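Local coordinates for protein probable tautomerase ywhB (Bacillus subtilis, PDB 2OPA) that belongs to the tautomerase family of small beta-alpha-beta proteins and assembles from six copies of its chain, at residues E14-L19 and V40-M45. Numbering follows the deposited sequence.
Sequences EQKRNL and VFIEEM
Lys16 points CG away from its carbonyl carbon (chi1 -68°), and its chain runs fully extended from there to NZ. Glu44 also sets CG anti to its carbonyl carbon, beside the backbone N, and stays extended beyond CG, which carries its carboxylate across to the lysine tip. The two side chains meet at about a right angle. NZ of Lys16 donates to OE1 of Glu44 at 2.9 Å in a salt bridge. The ammonium comes from above the carboxylate plane, 55° out of it. OE2 of Glu44 lies further off, 3.7 Å from Lys16 NZ. The same NZ is hydrogen-bonded to NE2 of His49 of the second subunit, so two partners hold the lysine NZ. That histidine also packs on Glu44 and Ile42.

Next to the salt bridge the contact is apolar. The CB of Ile42 points toward the helix, and its CD1 touches two partners. CD1 of Ile42 sits 3.9 Å from CB of Lys16, against the base of the lysine chain. It also meets CD2 of Leu19 at 4.0 Å, the leucine and isoleucine reaching toward each other tip to tip. Lys16 and Leu19 lie three residues apart and so share one face of the helix. Val20 adds to the packing on Ile42, while Leu19 also touches Val5 of the neighbouring strand 2-8.

The axes of the helix segment 14-19 and the strand segment 40-45 come within 10.4 Å and run roughly antiparallel, at 144°. Strand 39-45 pairs with strand 2-8 in parallel, and its end brings Met45 to the bound 2-fluoro-3-(4-hydroxyphenyl)-2E-propeneoate. Helix 13-31 packed through one face onto these two parallel strands forms the beta-alpha-beta unit characteristic of the tautomerase (MIF) fold.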
loop_
_atom_site.group_PDB
_atom_site.type_symbol
_atom_site.label_atom_id
_atom_site.label_comp_id
_atom_site.label_asym_id
_atom_site.label_seq_id
_atom_site.Cartn_x
_atom_site.Cartn_y
_atom_site.Cartn_z
ATOM N N GLU A 14 7.782 4.335 23.383
ATOM C CA GLU A 14 9.240 4.196 23.434
ATOM C C GLU A 14 9.723 3.143 22.439
ATOM O O GLU A 14 10.736 3.339 21.769
ATOM C CB GLU A 14 9.719 3.815 24.843
ATOM C CG GLU A 14 9.647 4.949 25.856
ATOM C CD GLU A 14 8.222 5.294 26.266
ATOM O OE1 GLU A 14 7.990 6.456 26.663
ATOM O OE2 GLU A 14 7.338 4.409 26.205
ATOM N N GLN A 15 9.006 2.025 22.349
ATOM C CA GLN A 15 9.386 0.982 21.413
ATOM C C GLN A 15 9.263 1.507 19.988
ATOM O O GLN A 15 10.055 1.146 19.122
ATOM C CB GLN A 15 8.501 -0.250 21.579
ATOM C CG GLN A 15 8.811 -1.088 22.802
ATOM C CD GLN A 15 7.847 -2.243 22.950
ATOM O OE1 GLN A 15 6.642 -2.042 23.086
ATOM N NE2 GLN A 15 8.369 -3.461 22.917
ATOM N N LYS A 16 8.264 2.350 19.749
ATOM C CA LYS A 16 8.052 2.921 18.428
ATOM C C LYS A 16 9.196 3.863 18.058
ATOM O O LYS A 16 9.663 3.863 16.921
ATOM C CB LYS A 16 6.719 3.676 18.379
ATOM C CG LYS A 16 5.504 2.780 18.497
ATOM C CD LYS A 16 4.236 3.602 18.523
ATOM C CE LYS A 16 3.014 2.725 18.715
ATOM N NZ LYS A 16 1.752 3.534 18.714
ATOM N N ARG A 17 9.639 4.666 19.021
ATOM C CA ARG A 17 10.736 5.591 18.785
ATOM C C ARG A 17 12.014 4.808 18.469
ATOM O O ARG A 17 12.755 5.170 17.551
ATOM C CB ARG A 17 10.965 6.473 20.012
ATOM C CG ARG A 17 12.122 7.451 19.858
ATOM C CD ARG A 17 12.341 8.257 21.127
ATOM N NE ARG A 17 11.209 9.126 21.435
ATOM C CZ ARG A 17 10.607 9.185 22.623
ATOM N NH1 ARG A 17 11.026 8.419 23.626
ATOM N NH2 ARG A 17 9.588 10.015 22.810
ATOM N N ASN A 18 12.258 3.736 19.226
ATOM C CA ASN A 18 13.441 2.906 19.022
ATOM C C ASN A 18 13.388 2.218 17.671
ATOM O O ASN A 18 14.394 2.147 16.969
ATOM C CB ASN A 18 13.582 1.860 20.137
ATOM C CG ASN A 18 13.756 2.493 21.511
ATOM O OD1 ASN A 18 14.339 3.583 21.638
ATOM N ND2 ASN A 18 13.265 1.809 22.553
ATOM N N LEU A 19 12.211 1.710 17.317
ATOM C CA LEU A 19 12.000 1.039 16.038
ATOM C C LEU A 19 12.429 1.957 14.895
ATOM O O LEU A 19 13.190 1.572 14.009
ATOM C CB LEU A 19 10.520 0.688 15.879
ATOM C CG LEU A 19 10.035 0.224 14.506
ATOM C CD1 LEU A 19 10.585 -1.154 14.212
ATOM C CD2 LEU A 19 8.509 0.210 14.476
ATOM N N VAL A 40 10.123 6.698 7.535
ATOM C CA VAL A 40 9.497 5.538 8.147
ATOM C C VAL A 40 8.042 5.818 8.538
ATOM O O VAL A 40 7.740 6.837 9.164
ATOM C CB VAL A 40 10.269 5.076 9.410
ATOM C CG1 VAL A 40 9.605 3.848 10.005
ATOM C CG2 VAL A 40 11.712 4.770 9.058
ATOM N N PHE A 41 7.149 4.913 8.147
ATOM C CA PHE A 41 5.736 5.031 8.482
ATOM C C PHE A 41 5.396 3.847 9.369
ATOM O O PHE A 41 5.808 2.724 9.085
ATOM C CB PHE A 41 4.832 4.940 7.244
ATOM C CG PHE A 41 5.135 5.943 6.173
ATOM C CD1 PHE A 41 5.849 5.570 5.035
ATOM C CD2 PHE A 41 4.680 7.253 6.278
ATOM C CE1 PHE A 41 6.099 6.492 4.011
ATOM C CE2 PHE A 41 4.926 8.178 5.263
ATOM C CZ PHE A 41 5.635 7.795 4.130
ATOM N N ILE A 42 4.662 4.092 10.445
ATOM C CA ILE A 42 4.237 2.999 11.302
ATOM C C ILE A 42 2.734 2.862 11.114
ATOM O O ILE A 42 1.992 3.837 11.233
ATOM C CB ILE A 42 4.512 3.267 12.796
ATOM C CG1 ILE A 42 6.013 3.210 13.077
ATOM C CG2 ILE A 42 3.779 2.228 13.644
ATOM C CD1 ILE A 42 6.390 3.609 14.501
ATOM N N GLU A 43 2.297 1.653 10.796
ATOM C CA GLU A 43 0.883 1.370 10.608
ATOM C C GLU A 43 0.488 0.291 11.605
ATOM O O GLU A 43 1.016 -0.818 11.576
ATOM C CB GLU A 43 0.621 0.891 9.183
ATOM C CG GLU A 43 0.524 2.020 8.178
ATOM C CD GLU A 43 0.523 1.540 6.739
ATOM O OE1 GLU A 43 0.181 0.362 6.493
ATOM O OE2 GLU A 43 0.854 2.355 5.851
ATOM N N GLU A 44 -0.433 0.625 12.497
ATOM C CA GLU A 44 -0.879 -0.323 13.495
ATOM C C GLU A 44 -2.091 -1.119 13.057
ATOM O O GLU A 44 -3.013 -0.585 12.450
ATOM C CB GLU A 44 -1.175 0.401 14.796
ATOM C CG GLU A 44 0.077 0.652 15.602
ATOM C CD GLU A 44 -0.206 1.300 16.922
ATOM O OE1 GLU A 44 0.574 1.079 17.864
ATOM O OE2 GLU A 44 -1.203 2.041 17.016
ATOM N N MET A 45 -2.077 -2.409 13.363
ATOM C CA MET A 45 -3.175 -3.290 13.005
ATOM C C MET A 45 -3.967 -3.716 14.232
ATOM O O MET A 45 -3.415 -3.889 15.316
ATOM C CB MET A 45 -2.648 -4.555 12.334
ATOM C CG MET A 45 -1.893 -4.357 11.048
ATOM S SD MET A 45 -1.412 -5.979 10.405
ATOM C CE MET A 45 -0.049 -6.411 11.485
#